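Local coordinates for protein beta-galactoside alpha-2,6-sialyltransferase (Photobacterium sp., PDB 2Z4T) that transfers sialic acid, in alpha-2,6 linkage, from a CMP-linked donor to galactoside acceptors such as lactose, at residues T202-L213 against T271-W282; P143-G152 against L164-I172. All blocks are in the same frame, centred on the assembly; numbering follows the deposited sequence.

Contact 1 of 2, residues T202-L213 against T271-W282. With GAL (beta-D-galactopyranose), chain B.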
loop_
_atom_site.group_PDB
_atom_site.type_symbol
_atom_site.label_atom_id
_atom_site.label_comp_id
_atom_site.label_asym_id
_atom_site.label_seq_id
_atom_site.Cartn_x
_atom_site.Cartn_y
_atom_site.Cartn_z
ATOM N N THR A 202 -0.882 6.359 7.956
ATOM C CA THR A 202 -0.205 7.281 8.862
ATOM C C THR A 202 -1.129 7.827 9.950
ATOM O O THR A 202 -0.857 7.625 11.156
ATOM C CB THR A 202 0.493 8.431 8.079
ATOM O OG1 THR A 202 1.419 7.862 7.137
ATOM C CG2 THR A 202 1.253 9.377 9.017
ATOM N N ALA A 203 -2.217 8.496 9.539
ATOM C CA ALA A 203 -3.183 9.106 10.482
ATOM C C ALA A 203 -3.690 8.118 11.516
ATOM O O ALA A 203 -3.978 8.513 12.652
ATOM C CB ALA A 203 -4.368 9.726 9.751
ATOM N N HIS A 204 -3.787 6.848 11.111
ATOM C CA HIS A 204 -4.309 5.767 11.957
ATOM C C HIS A 204 -3.221 4.832 12.511
ATOM O O HIS A 204 -3.546 3.727 12.960
ATOM C CB HIS A 204 -5.327 4.933 11.162
ATOM C CG HIS A 204 -6.568 5.684 10.813
ATOM N ND1 HIS A 204 -7.724 5.593 11.558
ATOM C CD2 HIS A 204 -6.825 6.575 9.825
ATOM C CE1 HIS A 204 -8.639 6.393 11.038
ATOM N NE2 HIS A 204 -8.116 7.008 9.995
ATOM N N SER A 205 -1.951 5.270 12.470
ATOM C CA SER A 205 -0.816 4.419 12.878
ATOM C C SER A 205 -1.069 3.812 14.268
ATOM O O SER A 205 -0.506 2.753 14.594
ATOM C CB SER A 205 0.599 4.965 12.576
ATOM O OG SER A 205 0.723 6.366 12.747
ATOM N N PHE A 206 -1.760 4.521 15.163
ATOM C CA PHE A 206 -1.288 4.663 16.502
ATOM C C PHE A 206 -2.144 3.409 16.880
ATOM O O PHE A 206 -1.627 2.419 17.395
ATOM C CB PHE A 206 -1.825 5.874 17.277
ATOM C CG PHE A 206 -1.693 5.727 18.800
ATOM C CD1 PHE A 206 -0.660 6.350 19.489
ATOM C CD2 PHE A 206 -2.593 4.927 19.527
ATOM C CE1 PHE A 206 -0.518 6.193 20.878
ATOM C CE2 PHE A 206 -2.471 4.761 20.918
ATOM C CZ PHE A 206 -1.429 5.390 21.598
ATOM N N ASP A 207 -3.444 3.439 16.526
ATOM C CA ASP A 207 -4.385 2.319 16.731
ATOM C C ASP A 207 -4.099 1.061 15.911
ATOM O O ASP A 207 -4.538 -0.029 16.282
ATOM C CB ASP A 207 -5.818 2.735 16.420
ATOM C CG ASP A 207 -6.473 3.541 17.543
ATOM O OD1 ASP A 207 -6.035 3.476 18.703
ATOM O OD2 ASP A 207 -7.450 4.257 17.253
ATOM N N ASN A 208 -3.389 1.195 14.793
ATOM C CA ASN A 208 -2.965 0.008 14.057
ATOM C C ASN A 208 -1.708 -0.648 14.636
ATOM O O ASN A 208 -1.576 -1.873 14.604
ATOM C CB ASN A 208 -2.754 0.320 12.579
ATOM C CG ASN A 208 -4.056 0.576 11.849
ATOM O OD1 ASN A 208 -5.129 0.109 12.265
ATOM N ND2 ASN A 208 -3.976 1.322 10.741
ATOM N N LEU A 209 -0.778 0.155 15.156
ATOM C CA LEU A 209 0.545 -0.378 15.475
ATOM C C LEU A 209 0.752 -0.606 16.940
ATOM O O LEU A 209 1.383 -1.587 17.326
ATOM C CB LEU A 209 1.656 0.466 14.880
ATOM C CG LEU A 209 1.587 0.564 13.356
ATOM C CD1 LEU A 209 2.838 1.208 12.860
ATOM C CD2 LEU A 209 1.393 -0.782 12.685
ATOM N N VAL A 210 0.182 0.277 17.755
ATOM C CA VAL A 210 0.344 0.158 19.190
ATOM C C VAL A 210 0.000 -1.236 19.712
ATOM O O VAL A 210 0.812 -1.811 20.427
ATOM C CB VAL A 210 -0.381 1.271 20.002
ATOM C CG1 VAL A 210 -0.434 0.896 21.498
ATOM C CG2 VAL A 210 0.315 2.621 19.801
ATOM N N PRO A 211 -1.181 -1.795 19.359
ATOM C CA PRO A 211 -1.479 -3.109 19.966
ATOM C C PRO A 211 -0.468 -4.170 19.567
ATOM O O PRO A 211 -0.248 -5.108 20.320
ATOM C CB PRO A 211 -2.868 -3.466 19.427
ATOM C CG PRO A 211 -3.435 -2.183 18.965
ATOM C CD PRO A 211 -2.276 -1.352 18.474
ATOM N N ILE A 212 0.156 -4.016 18.410
ATOM C CA ILE A 212 1.172 -4.957 17.971
ATOM C C ILE A 212 2.470 -4.710 18.744
ATOM O O ILE A 212 3.078 -5.647 19.268
ATOM C CB ILE A 212 1.463 -4.833 16.473
ATOM C CG1 ILE A 212 0.204 -5.142 15.651
ATOM C CG2 ILE A 212 2.652 -5.757 16.082
ATOM C CD1 ILE A 212 0.269 -4.634 14.194
ATOM N N LEU A 213 2.879 -3.448 18.834
ATOM C CA LEU A 213 4.163 -3.129 19.419
ATOM C C LEU A 213 4.214 -3.400 20.920
ATOM O O LEU A 213 5.281 -3.720 21.466
ATOM C CB LEU A 213 4.594 -1.711 19.071
ATOM C CG LEU A 213 4.994 -1.593 17.596
ATOM C CD1 LEU A 213 5.093 -0.142 17.204
ATOM C CD2 LEU A 213 6.304 -2.334 17.301
ATOM N N THR A 271 -4.547 5.163 26.380
ATOM C CA THR A 271 -4.189 5.013 24.962
ATOM C C THR A 271 -4.986 5.972 24.055
ATOM O O THR A 271 -5.222 5.686 22.883
ATOM C CB THR A 271 -4.369 3.554 24.493
ATOM O OG1 THR A 271 -5.725 3.157 24.694
ATOM C CG2 THR A 271 -3.462 2.605 25.284
ATOM N N SER A 272 -5.350 7.128 24.602
ATOM C CA SER A 272 -6.290 8.047 23.957
ATOM C C SER A 272 -5.706 9.093 22.999
ATOM O O SER A 272 -6.417 9.532 22.101
ATOM C CB SER A 272 -7.142 8.769 25.003
ATOM O OG SER A 272 -6.366 9.771 25.648
ATOM N N ASN A 273 -4.452 9.521 23.196
ATOM C CA ASN A 273 -3.857 10.565 22.320
ATOM C C ASN A 273 -3.355 9.946 21.030
ATOM O O ASN A 273 -2.159 9.723 20.865
ATOM C CB ASN A 273 -2.683 11.314 22.981
ATOM C CG ASN A 273 -2.986 11.817 24.395
ATOM O OD1 ASN A 273 -4.130 11.767 24.873
ATOM N ND2 ASN A 273 -1.936 12.311 25.071
ATOM N N THR A 274 -4.264 9.667 20.112
ATOM C CA THR A 274 -3.918 8.873 18.947
ATOM C C THR A 274 -3.463 9.777 17.811
ATOM O O THR A 274 -3.056 9.283 16.748
ATOM C CB THR A 274 -5.123 8.079 18.447
ATOM O OG1 THR A 274 -6.159 9.001 18.083
ATOM C CG2 THR A 274 -5.614 7.131 19.505
ATOM N N GLY A 275 -3.551 11.091 18.030
ATOM C CA GLY A 275 -3.408 12.060 16.945
ATOM C C GLY A 275 -2.011 12.603 16.676
ATOM O O GLY A 275 -0.987 11.963 16.980
ATOM N N THR A 276 -1.991 13.808 16.115
ATOM C CA THR A 276 -0.820 14.374 15.470
ATOM C C THR A 276 0.498 14.200 16.234
ATOM O O THR A 276 1.431 13.617 15.716
ATOM C CB THR A 276 -1.066 15.842 15.128
ATOM O OG1 THR A 276 -2.362 15.966 14.535
ATOM C CG2 THR A 276 -0.001 16.366 14.163
ATOM N N SER A 277 0.579 14.687 17.463
ATOM C CA SER A 277 1.825 14.600 18.218
ATOM C C SER A 277 2.269 13.163 18.521
ATOM O O SER A 277 3.431 12.931 18.846
ATOM C CB SER A 277 1.736 15.434 19.503
ATOM O OG SER A 277 0.821 14.873 20.426
ATOM N N SER A 278 1.352 12.205 18.438
ATOM C CA SER A 278 1.736 10.802 18.541
ATOM C C SER A 278 2.181 10.227 17.196
ATOM O O SER A 278 3.160 9.501 17.138
ATOM C CB SER A 278 0.610 9.949 19.134
ATOM O OG SER A 278 0.527 10.109 20.556
ATOM N N VAL A 279 1.488 10.551 16.113
ATOM C CA VAL A 279 1.773 9.845 14.870
ATOM C C VAL A 279 3.134 10.156 14.240
ATOM O O VAL A 279 3.634 9.358 13.423
ATOM C CB VAL A 279 0.613 9.902 13.832
ATOM C CG1 VAL A 279 -0.660 9.367 14.471
ATOM C CG2 VAL A 279 0.403 11.274 13.281
ATOM N N TYR A 280 3.732 11.282 14.635
ATOM C CA TYR A 280 5.027 11.690 14.103
ATOM C C TYR A 280 6.200 11.428 15.049
ATOM O O TYR A 280 7.150 12.193 15.089
ATOM C CB TYR A 280 4.987 13.138 13.587
ATOM C CG TYR A 280 3.989 13.286 12.453
ATOM C CD1 TYR A 280 4.212 12.656 11.234
ATOM C CD2 TYR A 280 2.792 14.012 12.623
ATOM C CE1 TYR A 280 3.295 12.755 10.179
ATOM C CE2 TYR A 280 1.875 14.126 11.593
ATOM C CZ TYR A 280 2.132 13.485 10.366
ATOM O OH TYR A 280 1.228 13.556 9.334
ATOM N N ASN A 281 6.131 10.325 15.791
ATOM C CA ASN A 281 7.231 9.908 16.657
ATOM C C ASN A 281 7.755 8.506 16.383
ATOM O O ASN A 281 8.710 8.075 17.049
ATOM C CB ASN A 281 6.856 10.038 18.135
ATOM C CG ASN A 281 7.125 11.410 18.673
ATOM O OD1 ASN A 281 6.210 12.202 18.882
ATOM N ND2 ASN A 281 8.387 11.714 18.887
ATOM N N TRP A 282 7.172 7.799 15.404
ATOM C CA TRP A 282 7.643 6.437 15.091
ATOM C C TRP A 282 9.161 6.377 14.909
ATOM O O TRP A 282 9.821 5.482 15.439
ATOM C CB TRP A 282 6.904 5.803 13.891
ATOM C CG TRP A 282 5.428 5.590 14.154
ATOM C CD1 TRP A 282 4.376 6.156 13.477
ATOM C CD2 TRP A 282 4.844 4.784 15.191
ATOM N NE1 TRP A 282 3.186 5.749 14.025
ATOM C CE2 TRP A 282 3.443 4.902 15.072
ATOM C CE3 TRP A 282 5.368 3.959 16.188
ATOM C CZ2 TRP A 282 2.560 4.229 15.928
ATOM C CZ3 TRP A 282 4.489 3.301 17.046
ATOM C CH2 TRP A 282 3.104 3.436 16.907
HETATM C C1 GAL B . -12.865 6.987 7.405
HETATM C C2 GAL B . -12.054 7.511 8.588
HETATM C C3 GAL B . -11.241 8.724 8.142
HETATM C C4 GAL B . -10.438 8.402 6.875
HETATM C C5 GAL B . -11.319 7.781 5.787
HETATM C C6 GAL B . -10.515 7.253 4.595
HETATM O O2 GAL B . -12.928 7.820 9.663
HETATM O O3 GAL B . -10.367 9.137 9.182
HETATM O O4 GAL B . -9.388 7.526 7.224
HETATM O O5 GAL B . -12.007 6.680 6.327
HETATM O O6 GAL B . -9.898 8.286 3.854
HETATM O O HOH W 1 -3.212 7.425 14.916
#

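Contact 2 of 2, residues P143-G152 against L164-I172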
loop_
_atom_site.group_PDB
_atom_site.type_symbol
_atom_site.label_atom_id
_atom_site.label_comp_id
_atom_site.label_asym_id
_atom_site.label_seq_id
_atom_site.Cartn_x
_atom_site.Cartn_y
_atom_site.Cartn_z
ATOM N N PRO A 143 11.779 -13.781 -0.684
ATOM C CA PRO A 143 10.878 -14.927 -0.897
ATOM C C PRO A 143 10.394 -15.636 0.374
ATOM O O PRO A 143 9.301 -16.202 0.371
ATOM C CB PRO A 143 11.720 -15.897 -1.742
ATOM C CG PRO A 143 13.173 -15.371 -1.633
ATOM C CD PRO A 143 13.024 -13.898 -1.468
ATOM N N THR A 144 11.176 -15.617 1.447
ATOM C CA THR A 144 10.807 -16.399 2.629
ATOM C C THR A 144 10.052 -15.582 3.669
ATOM O O THR A 144 9.651 -16.123 4.706
ATOM C CB THR A 144 12.020 -17.040 3.331
ATOM O OG1 THR A 144 12.863 -16.014 3.853
ATOM C CG2 THR A 144 12.818 -17.954 2.397
ATOM N N ALA A 145 9.866 -14.287 3.415
ATOM C CA ALA A 145 9.022 -13.471 4.299
ATOM C C ALA A 145 7.575 -13.941 4.261
ATOM O O ALA A 145 7.070 -14.320 3.194
ATOM C CB ALA A 145 9.110 -11.984 3.933
ATOM N N GLN A 146 6.935 -13.949 5.431
ATOM C CA GLN A 146 5.490 -14.170 5.567
ATOM C C GLN A 146 4.818 -12.810 5.600
ATOM O O GLN A 146 5.369 -11.845 6.156
ATOM C CB GLN A 146 5.155 -14.897 6.878
ATOM C CG GLN A 146 5.360 -16.423 6.874
ATOM C CD GLN A 146 4.565 -17.165 5.782
ATOM O OE1 GLN A 146 5.044 -18.148 5.222
ATOM N NE2 GLN A 146 3.353 -16.693 5.481
ATOM N N ARG A 147 3.609 -12.729 5.053
ATOM C CA ARG A 147 2.946 -11.437 4.921
ATOM C C ARG A 147 1.528 -11.464 5.454
ATOM O O ARG A 147 0.721 -12.318 5.086
ATOM C CB ARG A 147 2.994 -10.955 3.475
ATOM C CG ARG A 147 4.400 -10.857 2.966
ATOM C CD ARG A 147 4.491 -10.201 1.588
ATOM N NE ARG A 147 5.896 -10.172 1.218
ATOM C CZ ARG A 147 6.533 -11.183 0.630
ATOM N NH1 ARG A 147 5.864 -12.275 0.280
ATOM N NH2 ARG A 147 7.837 -11.086 0.379
ATOM N N TYR A 148 1.247 -10.517 6.339
ATOM C CA TYR A 148 -0.049 -10.388 6.965
ATOM C C TYR A 148 -0.627 -9.045 6.559
ATOM O O TYR A 148 0.029 -8.003 6.707
ATOM C CB TYR A 148 0.082 -10.409 8.487
ATOM C CG TYR A 148 0.563 -11.697 9.114
ATOM C CD1 TYR A 148 0.660 -12.871 8.381
ATOM C CD2 TYR A 148 0.878 -11.742 10.478
ATOM C CE1 TYR A 148 1.101 -14.053 8.972
ATOM C CE2 TYR A 148 1.301 -12.904 11.079
ATOM C CZ TYR A 148 1.407 -14.062 10.323
ATOM O OH TYR A 148 1.837 -15.218 10.912
ATOM N N ILE A 149 -1.858 -9.073 6.062
ATOM C CA ILE A 149 -2.573 -7.869 5.701
ATOM C C ILE A 149 -3.863 -7.747 6.492
ATOM O O ILE A 149 -4.471 -8.757 6.896
ATOM C CB ILE A 149 -2.899 -7.833 4.188
ATOM C CG1 ILE A 149 -3.893 -8.934 3.794
ATOM C CG2 ILE A 149 -1.618 -7.871 3.367
ATOM C CD1 ILE A 149 -4.315 -8.925 2.307
ATOM N N ALA A 150 -4.268 -6.508 6.742
ATOM C CA ALA A 150 -5.618 -6.244 7.198
ATOM C C ALA A 150 -6.040 -5.043 6.391
ATOM O O ALA A 150 -5.687 -3.903 6.724
ATOM C CB ALA A 150 -5.663 -5.966 8.688
ATOM N N TRP A 151 -6.750 -5.321 5.298
ATOM C CA TRP A 151 -7.102 -4.316 4.280
ATOM C C TRP A 151 -8.602 -4.173 4.168
ATOM O O TRP A 151 -9.349 -5.141 4.323
ATOM C CB TRP A 151 -6.579 -4.717 2.896
ATOM C CG TRP A 151 -5.105 -4.451 2.621
ATOM C CD1 TRP A 151 -4.255 -3.663 3.348
ATOM C CD2 TRP A 151 -4.329 -4.962 1.520
ATOM N NE1 TRP A 151 -2.996 -3.664 2.779
ATOM C CE2 TRP A 151 -3.018 -4.449 1.657
ATOM C CE3 TRP A 151 -4.618 -5.807 0.434
ATOM C CZ2 TRP A 151 -1.995 -4.746 0.746
ATOM C CZ3 TRP A 151 -3.598 -6.112 -0.470
ATOM C CH2 TRP A 151 -2.308 -5.572 -0.318
ATOM N N GLY A 152 -9.052 -2.971 3.863
ATOM C CA GLY A 152 -10.473 -2.761 3.632
ATOM C C GLY A 152 -10.903 -2.824 2.180
ATOM O O GLY A 152 -11.979 -3.308 1.883
ATOM N N LEU A 164 1.751 -14.649 -3.007
ATOM C CA LEU A 164 2.501 -13.596 -2.321
ATOM C C LEU A 164 2.715 -13.888 -0.850
ATOM O O LEU A 164 3.159 -13.013 -0.099
ATOM C CB LEU A 164 1.824 -12.237 -2.501
ATOM C CG LEU A 164 1.758 -11.735 -3.936
ATOM C CD1 LEU A 164 0.774 -10.613 -4.033
ATOM C CD2 LEU A 164 3.133 -11.291 -4.405
ATOM N N ASN A 165 2.405 -15.118 -0.438
ATOM C CA ASN A 165 2.641 -15.526 0.938
ATOM C C ASN A 165 1.849 -14.689 1.952
ATOM O O ASN A 165 2.339 -14.398 3.066
ATOM C CB ASN A 165 4.125 -15.363 1.236
ATOM C CG ASN A 165 4.879 -16.660 1.212
ATOM O OD1 ASN A 165 5.975 -16.711 1.733
ATOM N ND2 ASN A 165 4.301 -17.717 0.633
ATOM N N ILE A 166 0.642 -14.284 1.547
ATOM C CA ILE A 166 -0.235 -13.440 2.354
ATOM C C ILE A 166 -1.196 -14.294 3.176
ATOM O O ILE A 166 -1.758 -15.258 2.663
ATOM C CB ILE A 166 -1.084 -12.496 1.453
ATOM C CG1 ILE A 166 -0.225 -11.367 0.878
ATOM C CG2 ILE A 166 -2.265 -11.916 2.229
ATOM C CD1 ILE A 166 -0.816 -10.712 -0.357
ATOM N N THR A 167 -1.364 -13.940 4.448
ATOM C CA THR A 167 -2.541 -14.315 5.222
ATOM C C THR A 167 -3.299 -13.021 5.490
ATOM O O THR A 167 -2.686 -12.001 5.805
ATOM C CB THR A 167 -2.167 -14.943 6.572
ATOM O OG1 THR A 167 -1.148 -15.928 6.383
ATOM C CG2 THR A 167 -3.382 -15.573 7.224
ATOM N N SER A 168 -4.624 -13.074 5.384
ATOM C CA SER A 168 -5.479 -11.900 5.483
ATOM C C SER A 168 -6.274 -11.880 6.787
ATOM O O SER A 168 -6.664 -12.930 7.293
ATOM C CB SER A 168 -6.464 -11.906 4.312
ATOM O OG SER A 168 -7.255 -10.732 4.323
ATOM N N PHE A 169 -6.553 -10.690 7.308
ATOM C CA PHE A 169 -7.311 -10.546 8.570
ATOM C C PHE A 169 -8.352 -9.441 8.443
ATOM O O PHE A 169 -8.097 -8.415 7.834
ATOM C CB PHE A 169 -6.371 -10.226 9.741
ATOM C CG PHE A 169 -5.380 -11.312 10.037
ATOM C CD1 PHE A 169 -5.597 -12.189 11.103
ATOM C CD2 PHE A 169 -4.232 -11.466 9.243
ATOM C CE1 PHE A 169 -4.688 -13.208 11.392
ATOM C CE2 PHE A 169 -3.313 -12.478 9.504
ATOM C CZ PHE A 169 -3.537 -13.358 10.597
ATOM N N ALA A 170 -9.530 -9.656 9.012
ATOM C CA ALA A 170 -10.604 -8.679 8.886
ATOM C C ALA A 170 -10.425 -7.514 9.875
ATOM O O ALA A 170 -10.358 -7.727 11.080
ATOM C CB ALA A 170 -11.965 -9.367 9.082
ATOM N N LEU A 171 -10.360 -6.294 9.364
ATOM C CA LEU A 171 -10.327 -5.096 10.203
ATOM C C LEU A 171 -11.537 -5.000 11.146
ATOM O O LEU A 171 -12.667 -5.244 10.738
ATOM C CB LEU A 171 -10.284 -3.851 9.308
ATOM C CG LEU A 171 -9.012 -3.681 8.498
ATOM C CD1 LEU A 171 -9.283 -2.753 7.364
ATOM C CD2 LEU A 171 -7.869 -3.166 9.383
ATOM N N ILE A 172 -11.298 -4.652 12.404
ATOM C CA ILE A 172 -12.379 -4.318 13.322
ATOM C C ILE A 172 -12.286 -2.819 13.581
ATOM O O ILE A 172 -11.212 -2.312 13.950
ATOM C CB ILE A 172 -12.269 -5.069 14.668
ATOM C CG1 ILE A 172 -12.037 -6.579 14.464
ATOM C CG2 ILE A 172 -13.487 -4.770 15.555
ATOM C CD1 ILE A 172 -13.261 -7.402 14.044
HETATM O O HOH W 2 1.195 -15.272 5.766
HETATM O O HOH W 3 -10.510 -6.380 6.336
HETATM O O HOH W 4 -7.714 -8.107 4.970
#

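Contact 1 of 2, residues T202-L213 against T271-W282
Trp282 and Phe206 bury more surface here than any other residues, about 119 and 116 Å², and each reaches into the opposite segment. The indole lies along helix 205-216, from Ser205 at its start to Leu213. Its NE1 donates to Ser205 OG at 2.8 Å, a nearly straight bond (166°) that stays within the ring plane. Ser205 OG in turn donates to Thr202 O, which also receives Ser205 N, so the hydroxyl ties the indole to the turn that opens the helix. The far end of the six-membered ring meets leucines: Leu209 CB lies 3.9 Å from Trp282 CH2, Leu209 CD1 sits over one face, and Leu213 CD1 comes to 3.5 Å from Trp282 CZ3.

With CG anti to the backbone N (chi1 160°), the Phe206 ring swings over the loop 271-275. Thr274 CA makes a CH-pi contact over one face, 4.3 Å from the ring centroid and 26° off the normal, while Val210 CG2 lies over the opposite face, so the ring is sandwiched between loop and helix. A water bridges the backbones, donating to Ala203 O and Thr274 O. Val279 packs beside Ser205, its CB 3.7 Å from Ser205 OG.

His204, the N-cap residue, turns away and binds the acceptor galactose through NE2. Strand 222-230 places Leu229 against Ser205 and Trp282, while helix 249-265 packs Leu260 on Phe206 and Val263 on Val210.

Contact 2 of 2, residues P143-G152 against L164-I172
Tyr148 and Phe169 meet as a T-shaped (edge-to-face) pair: CE2 at the edge of Phe169 lies over one face of the tyrosine, offset toward its rim, with centroids 5.5 Å apart and planes at 61°. Thr167 runs alongside Tyr148, pointing the same way. The opposite face of the sheet carries Arg147, Ile149 and Ile166, where Ile149 CD1 touches Ile166 CG2 at 3.6 Å as the two side chains cross.

Extended from CG to NE, the Arg147 side chain delivers NH1 to Leu164 O at 2.8 Å. That oxygen lies near the guanidinium plane, but the donor stands 52° out of the carbonyl plane. The charge is paired with Glu118 through NE.

Backbone bonds set a parallel register, Arg147 beside Ile166 and Ile149 beside Ser168: Arg147 N to Asn165 O, Thr167 N to Arg147 O (2.7 Å), Ile149 N to Thr167 O, and Phe169 N to Ile149 O. Farther along, Leu171 CD2 packs on Ala150 CB at 3.6 Å.

Strands 146-151 and 166-168, joined through helix 158-164, form a beta-alpha-beta unit of the Rossmann-like domain in a GT-B fold. The first strand ends at Trp151, and Gly152 after it belongs to a magnesium site.

How the contacts relate
Both contacts belong to the sialyltransferase region; contact 2 is part of the mixed sheet, and contact 1 packs against strand 222-230 of the same sheet, with centres about 20 Å apart and nearest atoms about 5 Å apart. Contact 1 is the more buried (10 of 15 touching residues) and joins a helix to a loop and short helix mainly through aromatic side chains set against side chains and loop backbone, with one direct hydrogen bond and a bridging water. Contact 2 is partly buried; backbone bonds between its strands dominate, with side chains packing on the two faces. Each reaches a functional site: contact 1 holds His204 of the glycan pocket, contact 2 Gly152 of a magnesium site.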